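Local coordinates for ABC sugar transporter, periplasmic sugar binding protein (Legionella pneumophila subsp. pneumophila, PDB 3ROT) that probably binds a carbohydrate in the periplasm and delivers it to an ABC transporter for sugar uptake, at residues T10-Q14 with A40-D46; F75-Q80 with T100-Y104; V92-P96 with G141-L145; K118-K122 with N240-D244; V179-K184 with Y213-P219. All coordinates share one frame; numbering follows the deposited sequence.

Contacts 1 and 2 lie in the N-terminal lobe and contacts 4 and 5 in the C-terminal lobe of a two-lobed periplasmic binding protein; contact 3 spans the cleft between them. Contacts 1 and 3 meet at the glycerol that occupies this cleft: His11 NE2 lies 3.6 Å from His142 NE2, and both residues bind the glycerol. Contact 2 backs on to contact 3 where Asn102 CB packs 3.6 Å from Pro96 CG. Contacts 4 and 5 have nearest atoms about 6 Å apart, and the centres of contacts 2 and 5 are about 43 Å apart. A second subunit touches contacts 1 and 5.

Contact 1. Residues T10-Q14 with A40-D46; sequences THGSQ and APPGAND
Thr10 OG1 sits 3.2 Å from the methyl carbon CB of Ala40 and gives its proton to Gly12 O at 2.7 Å. A chi1 of 66° puts the hydroxyl between the backbone N and the carbonyl carbon of Thr10, where it can curl round to the oxygen two residues on; it arrives tilted 23° from the carbonyl plane. The Ala40 methyl is hemmed in further by Gly12 O, 3.6 Å from CB, and by Ser13 CB, 3.7 Å from that same CB. Pro41 puts its ring atom CD 3.2 Å from Thr10 O, a buried oxygen left without a polar partner. The two loops follow strands 5-9 and 35-39, neighbours in the parallel sheet of the N-terminal lobe and linked by a beta-alpha-beta crossover through helix 16-32. A backbone bond between Thr10 and Leu39 carries the pairing to the strand ends. Beyond it the loops stay close: Asn45 CA directs a CA-H...O contact at His11 O (3.2 Å, 146° at the hydrogen). The His11 ring turns to the cleft, with ND1 on Thr68 and NE2 on the glycerol. Ser13 OG lies 3.0 Å from Pro41 O and also makes a weak hydrogen bond to Asp171 of the second subunit. Next to it, the Gln14 methylene CG rests against Gly43 O. Asp46 closes the second loop as N-cap of helix 47-59, its OD1 taking Lys49 N.

Contact 2. Residues F75-Q80 with T100-Y104; sequences FSKSLQ and TKNPY
The flat amide of Gln80 meets Lys101 in its own plane: NE2 donates to Lys101 O over 3.0 Å at 168°, and that oxygen lies just 4° out of the amide plane. The ring of Pro103 presents CD and CG to the helix, with Leu79 CB 3.8 Å from CD and Gln80 CG 3.9 Å from that same CD. Helix and loop pack within the N-terminal lobe, whose alternating strands and helices are those of periplasmic binding proteins: helix 76-85 leads into strand 89-92, and the long loop after that strand folds back along the first turn of the helix before strand 107-109. Leu79 fills the angle between the two. Its CG is anti to the carbonyl carbon (chi1 -71°), which turns CG and its two methyls to the loop side: CD1 packs 3.4 Å from Asn102 CB, and CD2 lies 3.4 Å from Pro103 O. Behind them Leu79 reaches Val89 of the neighbouring strand. The amide end of Asn102 comes up to Ser76 near the N-terminal end of the helix, while its aliphatic part also rests on Pro96. Ser76 OG makes a weak hydrogen bond back to Thr73 O, and Phe75 turns from the loop to pack on helix 47-59. The carbonyl of Lys101 is met by a second helix residue as well, for Ser76 CB lies 3.6 Å from Lys101 O.

Contact 3. Residues V92-P96 with G141-L145; sequences VDTRP and GHIGL. With GOL (glycerol), chain C.
Asp93 and His142 face each other across the cleft and share a hydroxyl of the bound glycerol, a molecule probably taken from the crystallisation liquor. Glycerol O1 donates to Asp93 OD2 at 2.6 Å and accepts from His142 NE2 at 2.8 Å, the latter bond fairly straight at 161° and close to the imidazole plane. Glycerol O2 donates to the other carboxylate oxygen, Asp93 OD1, at 2.8 Å, so the acid holds two neighbouring hydroxyls; His11, Arg148 and Asp225 grip the same molecule. A polyol held this way is consistent with a sugar site. In the second shell, Thr94 OG1 donates to Asp93 OD2 over 2.8 Å, coming from above the carboxylate, 54° out of its plane. That hydroxyl also lies 3.2 Å from His142 CE1. The carboxylate reaches the glycerol because CG stands anti to the backbone N of Asp93 (chi1 178°), on a gamma turn closed by Thr94 N and Val92 O. His142 is the N-cap of helix 143-158: its ND1 takes a weak bond from Gly144 N, while Leu145 CG covers one ring face. Away from the ligand Ile143 fills the joint: CG1 packs 3.6 Å from Thr94 CG2, and CD1 lies 3.3 Å from Arg95 O. The contact thus sets the loop after strand 89-92 of the N-terminal lobe against the start of helix 143-158, which follows strand 132-137 of the other lobe.

Contact 4. Residues K118-K122 with N240-D244; sequences KLGEK and NYVMD
Tyr241 comes first along the strand and offers one ring face to Lys122. The ammonium NZ of Lys122 lies 3.6 Å from the Tyr241 ring centroid, 28° off the normal, a cation-pi contact, and Lys122 CG rests on the same face as a CH-pi donor, 3.5 Å from the Tyr241 centroid. The lysine leaves its helix with CG anti to the backbone N (chi1 175°), then bends at each later torsion, curling its chain over the ring and bringing NZ back above it. In the ring plane, Leu119 CD1 meets the edge 3.9 Å from Tyr241 CD2. Val242 turns its side chain to the other side, on to Thr230 and Ile234 of helix 228-235. The strand lies at one edge of the parallel sheet of the C-terminal lobe, bonded to strand 220-224, and the 118-122 part of helix 112-126 runs antiparallel to strand 241-243 (169°), the two segment axes 9.3 Å apart at closest. This is helix packing on the sheet, as in the alpha/beta/alpha sandwich lobes of periplasmic binding proteins. Met243, present as selenomethionine, points back to the helix side. Its CG packs 3.7 Å from Leu119 CD1, and its doubly bent chain sends SE to the edge of the Tyr241 ring. From there CE runs into the aliphatic part of Lys118, a tight 3.4 Å from Lys118 CG.

Contact 5. Residues V179-K184 with Y213-P219; sequences VKSYFK and YDFNYQP
Phe183 reaches from helix 172-185 into an aromatic cluster with Phe215 and Tyr217, in the loop that leads to strand 220-224 of the C-terminal lobe. Its CB lies over the face of Tyr217, 3.8 Å from the Tyr217 ring centroid and 19° off the normal, a CH-pi contact. Next, Phe183 CG meets Phe215 CE1 at 3.9 Å, and on one flank Phe183 CD2 presses to 3.3 Å from Tyr217 CG. At the tip, Phe183 CZ touches Pro219 CB at 4.0 Å. Phe215, its CG anti to the backbone N (chi1 -162°), aims a ring edge at the face of Phe183: a T-shaped pair with centroids of the Phe183 and Phe215 rings 5.0 Å apart and planes at 60°. Val179 CG1 packs on the same end of Phe215. The loop begins with a Schellman motif, where Asp214 leaves helix 210-213 with positive phi; beside it Lys180 NZ gives a weak hydrogen bond to Tyr213 O at 3.0 Å. Gln23 of the second subunit packs on Lys180 and Tyr213. A water joins helix and loop, donating to Lys180 O at 2.7 Å and lying 3.1 Å from Tyr217 OH.

Contact 1. Residues T10-Q14 with A40-D46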
# COMPACT_ATOMS: atom_id res chain seq x y z
N THR A 10 10.66 12.82 3.89
CA THR A 10 10.99 11.40 3.95
C THR A 10 11.19 10.82 2.56
O THR A 10 10.99 11.49 1.55
CB THR A 10 9.88 10.58 4.67
OG1 THR A 10 8.67 10.61 3.91
CG2 THR A 10 9.62 11.15 6.07
N HIS A 11 11.62 9.57 2.52
CA HIS A 11 11.88 8.89 1.25
C HIS A 11 10.71 8.00 0.82
O HIS A 11 10.78 7.33 -0.20
CB HIS A 11 13.15 8.04 1.36
CG HIS A 11 13.16 7.12 2.54
ND1 HIS A 11 13.63 7.50 3.78
CD2 HIS A 11 12.72 5.84 2.67
CE1 HIS A 11 13.47 6.50 4.63
NE2 HIS A 11 12.93 5.48 3.98
N GLY A 12 9.64 7.98 1.62
CA GLY A 12 8.49 7.16 1.28
C GLY A 12 7.24 7.67 1.97
O GLY A 12 7.32 8.44 2.93
N SER A 13 6.08 7.23 1.50
CA SER A 13 4.83 7.69 2.08
C SER A 13 3.68 6.68 2.01
O SER A 13 2.59 6.97 2.48
CB SER A 13 4.41 8.98 1.39
OG SER A 13 4.21 8.76 0.01
N GLN A 14 3.93 5.51 1.43
CA GLN A 14 2.87 4.51 1.31
C GLN A 14 2.76 3.58 2.52
O GLN A 14 1.66 3.23 2.94
CB GLN A 14 3.07 3.68 0.04
CG GLN A 14 3.13 4.49 -1.26
CD GLN A 14 2.11 5.62 -1.32
OE1 GLN A 14 2.36 6.72 -0.84
NE2 GLN A 14 0.95 5.34 -1.91
N ALA A 40 7.18 13.96 0.57
CA ALA A 40 7.57 12.56 0.41
C ALA A 40 7.17 12.06 -0.98
O ALA A 40 6.06 12.32 -1.44
CB ALA A 40 6.90 11.71 1.49
N PRO A 41 8.08 11.34 -1.66
CA PRO A 41 7.82 10.81 -3.00
C PRO A 41 6.56 9.95 -3.02
O PRO A 41 6.26 9.25 -2.07
CB PRO A 41 9.07 9.99 -3.30
CG PRO A 41 10.13 10.71 -2.53
CD PRO A 41 9.43 10.96 -1.21
N PRO A 42 5.80 10.01 -4.13
CA PRO A 42 4.55 9.25 -4.29
C PRO A 42 4.72 7.74 -4.14
O PRO A 42 3.76 7.03 -3.82
CB PRO A 42 4.09 9.63 -5.69
CG PRO A 42 4.69 11.00 -5.89
CD PRO A 42 6.07 10.82 -5.32
N GLY A 43 5.93 7.24 -4.38
CA GLY A 43 6.18 5.81 -4.27
C GLY A 43 6.54 5.35 -2.87
O GLY A 43 5.99 5.84 -1.87
N ALA A 44 7.47 4.40 -2.79
CA ALA A 44 7.90 3.87 -1.50
C ALA A 44 9.39 4.11 -1.32
O ALA A 44 9.97 3.81 -0.27
CB ALA A 44 7.58 2.38 -1.41
N ASN A 45 10.01 4.67 -2.36
CA ASN A 45 11.43 4.98 -2.34
C ASN A 45 11.90 5.73 -3.59
O ASN A 45 11.85 5.19 -4.70
CB ASN A 45 12.24 3.69 -2.20
CG ASN A 45 13.70 3.87 -2.57
OD1 ASN A 45 14.35 4.82 -2.12
ND2 ASN A 45 14.22 2.96 -3.38
N ASP A 46 12.34 6.97 -3.39
CA ASP A 46 12.83 7.82 -4.48
C ASP A 46 13.79 8.85 -3.90
O ASP A 46 13.36 9.94 -3.49
CB ASP A 46 11.66 8.53 -5.15
CG ASP A 46 12.03 9.16 -6.48
OD1 ASP A 46 13.07 9.85 -6.55
OD2 ASP A 46 11.28 8.97 -7.46

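Contact 2. Residues F75-Q80 with T100-Y104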
# COMPACT_ATOMS: atom_id res chain seq x y z
N PHE A 75 22.61 12.76 0.09
CA PHE A 75 22.23 13.99 0.79
C PHE A 75 23.33 14.94 1.27
O PHE A 75 23.04 16.07 1.69
CB PHE A 75 21.34 13.60 1.97
CG PHE A 75 20.17 12.75 1.56
CD1 PHE A 75 19.00 13.34 1.07
CD2 PHE A 75 20.26 11.37 1.58
CE1 PHE A 75 17.95 12.56 0.61
CE2 PHE A 75 19.22 10.58 1.12
CZ PHE A 75 18.06 11.18 0.63
N SER A 76 24.58 14.51 1.18
CA SER A 76 25.72 15.32 1.64
C SER A 76 25.68 16.79 1.28
O SER A 76 25.71 17.66 2.15
CB SER A 76 27.02 14.71 1.12
OG SER A 76 27.11 13.35 1.52
N LYS A 77 25.63 17.08 -0.02
CA LYS A 77 25.63 18.46 -0.48
C LYS A 77 24.46 19.26 0.08
O LYS A 77 24.63 20.40 0.50
CB LYS A 77 25.58 18.49 -2.01
CG LYS A 77 26.13 19.77 -2.60
CD LYS A 77 27.34 19.47 -3.47
CE LYS A 77 28.38 18.66 -2.71
NZ LYS A 77 29.54 18.29 -3.58
N SER A 78 23.27 18.67 0.06
CA SER A 78 22.08 19.33 0.57
C SER A 78 22.22 19.63 2.06
O SER A 78 21.88 20.72 2.52
CB SER A 78 20.85 18.45 0.34
OG SER A 78 20.72 18.12 -1.03
N LEU A 79 22.73 18.65 2.80
CA LEU A 79 22.93 18.80 4.24
C LEU A 79 23.94 19.89 4.53
O LEU A 79 23.73 20.72 5.41
CB LEU A 79 23.42 17.47 4.84
CG LEU A 79 22.34 16.38 4.88
CD1 LEU A 79 22.96 15.07 5.37
CD2 LEU A 79 21.20 16.83 5.80
N GLN A 80 25.04 19.88 3.78
CA GLN A 80 26.07 20.89 3.95
C GLN A 80 25.52 22.27 3.61
O GLN A 80 25.79 23.25 4.30
CB GLN A 80 27.28 20.55 3.07
CG GLN A 80 28.15 19.46 3.65
CD GLN A 80 29.22 18.99 2.69
OE1 GLN A 80 29.75 19.78 1.90
NE2 GLN A 80 29.55 17.71 2.75
N THR A 100 30.08 14.24 9.57
CA THR A 100 31.01 15.31 9.21
C THR A 100 30.68 15.62 7.76
O THR A 100 30.57 16.78 7.37
CB THR A 100 32.48 14.87 9.31
OG1 THR A 100 32.71 13.76 8.44
CG2 THR A 100 32.84 14.48 10.74
N LYS A 101 30.48 14.56 6.97
CA LYS A 101 30.15 14.68 5.55
C LYS A 101 28.66 14.95 5.38
O LYS A 101 28.25 15.61 4.42
CB LYS A 101 30.53 13.39 4.82
CG LYS A 101 32.00 13.04 4.97
CD LYS A 101 32.36 11.70 4.33
CE LYS A 101 32.42 11.80 2.81
NZ LYS A 101 33.04 10.58 2.22
N ASN A 102 27.85 14.43 6.30
CA ASN A 102 26.40 14.59 6.26
C ASN A 102 25.92 15.24 7.56
O ASN A 102 25.32 14.58 8.41
CB ASN A 102 25.72 13.23 6.08
CG ASN A 102 26.17 12.52 4.83
OD1 ASN A 102 26.98 11.59 4.88
ND2 ASN A 102 25.67 12.97 3.69
N PRO A 103 26.16 16.55 7.71
CA PRO A 103 25.76 17.28 8.91
C PRO A 103 24.26 17.35 9.19
O PRO A 103 23.45 17.54 8.29
CB PRO A 103 26.37 18.66 8.70
CG PRO A 103 26.28 18.82 7.22
CD PRO A 103 26.72 17.47 6.70
N TYR A 104 23.93 17.17 10.47
CA TYR A 104 22.56 17.25 10.97
C TYR A 104 22.77 17.41 12.47
O TYR A 104 23.82 17.01 12.99
CB TYR A 104 21.74 15.99 10.61
CG TYR A 104 22.19 14.68 11.23
CD1 TYR A 104 21.83 14.34 12.53
CD2 TYR A 104 23.01 13.80 10.53
CE1 TYR A 104 22.27 13.17 13.12
CE2 TYR A 104 23.46 12.62 11.11
CZ TYR A 104 23.08 12.32 12.41
OH TYR A 104 23.54 11.18 13.02

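Contact 3. Residues V92-P96 with G141-L145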
# COMPACT_ATOMS: atom_id res chain seq x y z
N VAL A 92 15.63 11.89 11.22
CA VAL A 92 14.64 11.00 11.80
C VAL A 92 14.57 9.69 11.02
O VAL A 92 14.82 9.65 9.81
CB VAL A 92 13.24 11.65 11.82
CG1 VAL A 92 13.28 12.93 12.63
CG2 VAL A 92 12.79 11.94 10.40
N ASP A 93 14.25 8.61 11.74
CA ASP A 93 14.09 7.28 11.17
C ASP A 93 15.39 6.62 10.72
O ASP A 93 15.72 5.54 11.16
CB ASP A 93 13.10 7.32 10.01
CG ASP A 93 12.92 5.97 9.35
OD1 ASP A 93 12.27 5.08 9.95
OD2 ASP A 93 13.43 5.80 8.22
N THR A 94 16.12 7.29 9.83
CA THR A 94 17.37 6.74 9.33
C THR A 94 18.42 7.84 9.32
O THR A 94 18.12 8.98 8.95
CB THR A 94 17.24 6.22 7.87
OG1 THR A 94 16.13 5.33 7.77
CG2 THR A 94 18.52 5.48 7.45
N ARG A 95 19.63 7.48 9.71
CA ARG A 95 20.72 8.45 9.73
C ARG A 95 21.96 7.92 9.03
O ARG A 95 22.15 6.70 8.93
CB ARG A 95 21.08 8.81 11.17
CG ARG A 95 21.63 7.65 11.98
CD ARG A 95 22.36 8.18 13.18
NE ARG A 95 22.44 7.22 14.27
CZ ARG A 95 22.84 7.53 15.50
NH1 ARG A 95 23.20 8.78 15.79
NH2 ARG A 95 22.86 6.61 16.46
N PRO A 96 22.83 8.82 8.55
CA PRO A 96 24.06 8.45 7.85
C PRO A 96 25.13 8.00 8.85
O PRO A 96 25.03 8.25 10.04
CB PRO A 96 24.45 9.75 7.15
CG PRO A 96 24.06 10.78 8.17
CD PRO A 96 22.69 10.29 8.62
N GLY A 141 20.04 -0.67 -0.59
CA GLY A 141 20.46 0.71 -0.75
C GLY A 141 20.07 1.52 0.47
O GLY A 141 20.74 2.50 0.81
N HIS A 142 18.99 1.12 1.13
CA HIS A 142 18.52 1.80 2.34
C HIS A 142 19.50 1.42 3.46
O HIS A 142 19.51 0.29 3.94
CB HIS A 142 17.11 1.32 2.70
CG HIS A 142 16.50 2.04 3.86
ND1 HIS A 142 17.14 2.17 5.08
CD2 HIS A 142 15.29 2.60 4.02
CE1 HIS A 142 16.34 2.78 5.93
NE2 HIS A 142 15.21 3.05 5.32
N ILE A 143 20.32 2.38 3.89
CA ILE A 143 21.33 2.12 4.91
C ILE A 143 20.79 1.70 6.27
O ILE A 143 21.49 1.04 7.05
CB ILE A 143 22.27 3.34 5.08
CG1 ILE A 143 21.49 4.56 5.59
CG2 ILE A 143 22.93 3.66 3.74
CD1 ILE A 143 22.35 5.82 5.72
N GLY A 144 19.56 2.08 6.56
CA GLY A 144 18.96 1.70 7.83
C GLY A 144 18.63 0.21 7.79
O GLY A 144 18.93 -0.53 8.73
N LEU A 145 18.03 -0.23 6.70
CA LEU A 145 17.68 -1.63 6.58
C LEU A 145 18.93 -2.52 6.50
O LEU A 145 18.89 -3.67 6.93
CB LEU A 145 16.77 -1.85 5.36
CG LEU A 145 15.50 -1.00 5.34
CD1 LEU A 145 14.58 -1.47 4.23
CD2 LEU A 145 14.79 -1.08 6.69
C1 GOL C . 11.79 2.89 6.84
O1 GOL C . 12.86 3.80 6.73
C2 GOL C . 11.40 2.61 8.30
O2 GOL C . 12.54 2.38 9.11
C3 GOL C . 10.45 1.42 8.34
O3 GOL C . 10.93 0.42 9.20

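Contact 4. Residues K118-K122 with N240-D244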
# COMPACT_ATOMS: atom_id res chain seq x y z
N LYS A 118 18.38 -7.54 18.38
CA LYS A 118 17.29 -7.84 19.29
C LYS A 118 16.20 -8.69 18.63
O LYS A 118 15.64 -9.59 19.26
CB LYS A 118 16.69 -6.54 19.82
CG LYS A 118 15.34 -6.71 20.50
CD LYS A 118 15.44 -7.44 21.82
CE LYS A 118 14.05 -7.62 22.42
NZ LYS A 118 13.29 -6.33 22.46
N LEU A 119 15.89 -8.41 17.37
CA LEU A 119 14.85 -9.19 16.71
C LEU A 119 15.38 -10.60 16.53
O LEU A 119 14.66 -11.56 16.75
CB LEU A 119 14.46 -8.59 15.36
CG LEU A 119 13.23 -9.27 14.76
CD1 LEU A 119 12.10 -9.29 15.81
CD2 LEU A 119 12.79 -8.53 13.50
N GLY A 120 16.64 -10.70 16.13
CA GLY A 120 17.27 -12.00 15.96
C GLY A 120 17.21 -12.82 17.23
O GLY A 120 16.85 -13.98 17.19
N GLU A 121 17.55 -12.21 18.37
CA GLU A 121 17.54 -12.92 19.65
C GLU A 121 16.14 -13.37 20.08
O GLU A 121 15.97 -14.42 20.70
CB GLU A 121 18.14 -12.05 20.76
CG GLU A 121 19.57 -11.61 20.51
CD GLU A 121 20.07 -10.62 21.55
OE1 GLU A 121 19.34 -9.65 21.86
OE2 GLU A 121 21.20 -10.81 22.06
N LYS A 122 15.13 -12.56 19.77
CA LYS A 122 13.76 -12.89 20.14
C LYS A 122 13.24 -14.07 19.31
O LYS A 122 12.56 -14.95 19.83
CB LYS A 122 12.86 -11.66 19.97
CG LYS A 122 11.38 -11.92 20.22
CD LYS A 122 11.12 -12.55 21.57
CE LYS A 122 11.80 -11.78 22.69
NZ LYS A 122 11.47 -10.34 22.63
N ASN A 240 5.07 -13.86 14.85
CA ASN A 240 5.45 -14.04 16.26
C ASN A 240 5.84 -12.83 17.09
O ASN A 240 5.46 -12.72 18.26
CB ASN A 240 6.61 -15.05 16.34
CG ASN A 240 6.15 -16.48 16.18
OD1 ASN A 240 5.08 -16.75 15.65
ND2 ASN A 240 6.99 -17.41 16.61
N TYR A 241 6.63 -11.93 16.50
CA TYR A 241 7.11 -10.76 17.21
C TYR A 241 7.47 -9.65 16.24
O TYR A 241 8.06 -9.90 15.19
CB TYR A 241 8.34 -11.15 18.03
CG TYR A 241 8.72 -10.16 19.10
CD1 TYR A 241 8.08 -10.19 20.34
CD2 TYR A 241 9.70 -9.21 18.88
CE1 TYR A 241 8.42 -9.29 21.34
CE2 TYR A 241 10.05 -8.30 19.88
CZ TYR A 241 9.41 -8.35 21.11
OH TYR A 241 9.77 -7.49 22.11
N VAL A 242 7.14 -8.43 16.61
CA VAL A 242 7.42 -7.28 15.75
C VAL A 242 8.06 -6.14 16.54
O VAL A 242 7.57 -5.76 17.60
CB VAL A 242 6.13 -6.76 15.09
CG1 VAL A 242 6.44 -5.55 14.24
CG2 VAL A 242 5.49 -7.87 14.25
N MSE A 243 9.15 -5.62 16.00
CA MSE A 243 9.86 -4.51 16.62
C MSE A 243 9.08 -3.22 16.42
O MSE A 243 8.63 -2.92 15.32
CB MSE A 243 11.25 -4.35 16.00
CG MSE A 243 12.15 -5.57 16.16
SE MSE A 243 12.39 -6.00 18.01
CE MSE A 243 13.60 -4.58 18.49
N ASP A 244 8.91 -2.45 17.49
CA ASP A 244 8.20 -1.19 17.38
C ASP A 244 9.16 -0.02 17.61
O ASP A 244 9.77 0.07 18.67
CB ASP A 244 7.05 -1.14 18.40
CG ASP A 244 6.27 0.15 18.32
OD1 ASP A 244 6.17 0.73 17.21
OD2 ASP A 244 5.73 0.59 19.35

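Contact 5. Residues V179-K184 with Y213-P219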
# COMPACT_ATOMS: atom_id res chain seq x y z
N VAL A 179 9.61 -15.16 -2.94
CA VAL A 179 9.54 -15.91 -1.69
C VAL A 179 9.18 -17.36 -1.98
O VAL A 179 9.79 -18.28 -1.45
CB VAL A 179 8.51 -15.31 -0.73
CG1 VAL A 179 8.35 -16.20 0.50
CG2 VAL A 179 8.95 -13.92 -0.31
N LYS A 180 8.17 -17.56 -2.82
CA LYS A 180 7.74 -18.90 -3.17
C LYS A 180 8.86 -19.67 -3.85
O LYS A 180 9.07 -20.84 -3.56
CB LYS A 180 6.51 -18.83 -4.08
CG LYS A 180 5.31 -18.24 -3.37
CD LYS A 180 4.18 -17.87 -4.31
CE LYS A 180 3.53 -19.09 -4.92
NZ LYS A 180 2.33 -18.68 -5.71
N SER A 181 9.60 -19.01 -4.74
CA SER A 181 10.70 -19.66 -5.44
C SER A 181 11.74 -20.16 -4.44
O SER A 181 12.26 -21.27 -4.58
CB SER A 181 11.37 -18.70 -6.42
OG SER A 181 10.48 -18.31 -7.45
N TYR A 182 12.04 -19.35 -3.44
CA TYR A 182 13.03 -19.72 -2.43
C TYR A 182 12.59 -20.93 -1.62
O TYR A 182 13.39 -21.84 -1.37
CB TYR A 182 13.29 -18.54 -1.49
CG TYR A 182 14.49 -18.77 -0.58
CD1 TYR A 182 15.77 -18.42 -0.99
CD2 TYR A 182 14.34 -19.38 0.66
CE1 TYR A 182 16.88 -18.68 -0.19
CE2 TYR A 182 15.44 -19.64 1.47
CZ TYR A 182 16.70 -19.29 1.04
OH TYR A 182 17.80 -19.55 1.83
N PHE A 183 11.33 -20.95 -1.19
CA PHE A 183 10.85 -22.09 -0.42
C PHE A 183 10.81 -23.38 -1.23
O PHE A 183 10.96 -24.48 -0.68
CB PHE A 183 9.47 -21.79 0.18
CG PHE A 183 9.54 -21.09 1.51
CD1 PHE A 183 10.01 -19.78 1.60
CD2 PHE A 183 9.19 -21.75 2.67
CE1 PHE A 183 10.13 -19.14 2.84
CE2 PHE A 183 9.31 -21.13 3.91
CZ PHE A 183 9.78 -19.82 3.99
N LYS A 184 10.63 -23.26 -2.54
CA LYS A 184 10.59 -24.43 -3.42
C LYS A 184 11.98 -25.05 -3.41
O LYS A 184 12.14 -26.26 -3.57
CB LYS A 184 10.21 -24.03 -4.85
CG LYS A 184 8.83 -23.41 -4.98
CD LYS A 184 8.65 -22.71 -6.32
CE LYS A 184 7.44 -21.77 -6.31
NZ LYS A 184 7.38 -20.91 -7.54
N TYR A 213 -2.33 -19.51 -2.61
CA TYR A 213 -0.98 -19.14 -3.04
C TYR A 213 0.00 -20.30 -3.07
O TYR A 213 1.16 -20.09 -3.38
CB TYR A 213 -0.45 -18.03 -2.14
CG TYR A 213 -1.21 -16.74 -2.29
CD1 TYR A 213 -0.81 -15.78 -3.22
CD2 TYR A 213 -2.39 -16.52 -1.59
CE1 TYR A 213 -1.58 -14.64 -3.45
CE2 TYR A 213 -3.17 -15.40 -1.82
CZ TYR A 213 -2.77 -14.47 -2.75
OH TYR A 213 -3.58 -13.38 -3.00
N ASP A 214 -0.45 -21.50 -2.75
CA ASP A 214 0.45 -22.66 -2.73
C ASP A 214 1.63 -22.34 -1.82
O ASP A 214 2.79 -22.42 -2.23
CB ASP A 214 0.96 -23.01 -4.13
CG ASP A 214 -0.13 -23.57 -5.03
OD1 ASP A 214 -0.74 -24.60 -4.65
OD2 ASP A 214 -0.37 -22.97 -6.10
N PHE A 215 1.31 -21.95 -0.59
CA PHE A 215 2.33 -21.61 0.39
C PHE A 215 1.85 -22.15 1.73
O PHE A 215 1.41 -21.40 2.59
CB PHE A 215 2.48 -20.09 0.46
CG PHE A 215 3.76 -19.65 1.10
CD1 PHE A 215 4.95 -19.68 0.39
CD2 PHE A 215 3.78 -19.22 2.43
CE1 PHE A 215 6.15 -19.29 0.99
CE2 PHE A 215 4.97 -18.83 3.03
CZ PHE A 215 6.16 -18.86 2.31
N ASN A 216 1.96 -23.46 1.90
CA ASN A 216 1.52 -24.12 3.13
C ASN A 216 2.67 -24.40 4.10
O ASN A 216 2.52 -25.15 5.07
CB ASN A 216 0.79 -25.42 2.79
CG ASN A 216 -0.52 -25.17 2.05
OD1 ASN A 216 -1.44 -24.54 2.57
ND2 ASN A 216 -0.60 -25.67 0.82
N TYR A 217 3.82 -23.78 3.85
CA TYR A 217 5.01 -23.97 4.68
C TYR A 217 4.83 -23.56 6.14
O TYR A 217 5.44 -24.14 7.04
CB TYR A 217 6.17 -23.20 4.06
CG TYR A 217 6.43 -23.61 2.64
CD1 TYR A 217 7.11 -24.80 2.35
CD2 TYR A 217 5.98 -22.83 1.57
CE1 TYR A 217 7.33 -25.20 1.05
CE2 TYR A 217 6.19 -23.23 0.26
CZ TYR A 217 6.87 -24.41 0.00
OH TYR A 217 7.09 -24.82 -1.30
N GLN A 218 4.00 -22.55 6.39
CA GLN A 218 3.76 -22.08 7.74
C GLN A 218 5.04 -21.70 8.51
O GLN A 218 5.29 -22.21 9.60
CB GLN A 218 2.98 -23.13 8.53
CG GLN A 218 1.59 -23.39 7.99
CD GLN A 218 0.83 -24.41 8.80
OE1 GLN A 218 1.16 -25.59 8.80
NE2 GLN A 218 -0.20 -23.95 9.51
N PRO A 219 5.86 -20.79 7.96
CA PRO A 219 7.08 -20.40 8.66
C PRO A 219 6.78 -19.44 9.81
O PRO A 219 5.70 -18.85 9.88
CB PRO A 219 7.88 -19.72 7.56
CG PRO A 219 6.79 -18.97 6.84
CD PRO A 219 5.70 -20.02 6.72
O HOH W 1 6.79 -22.10 -2.76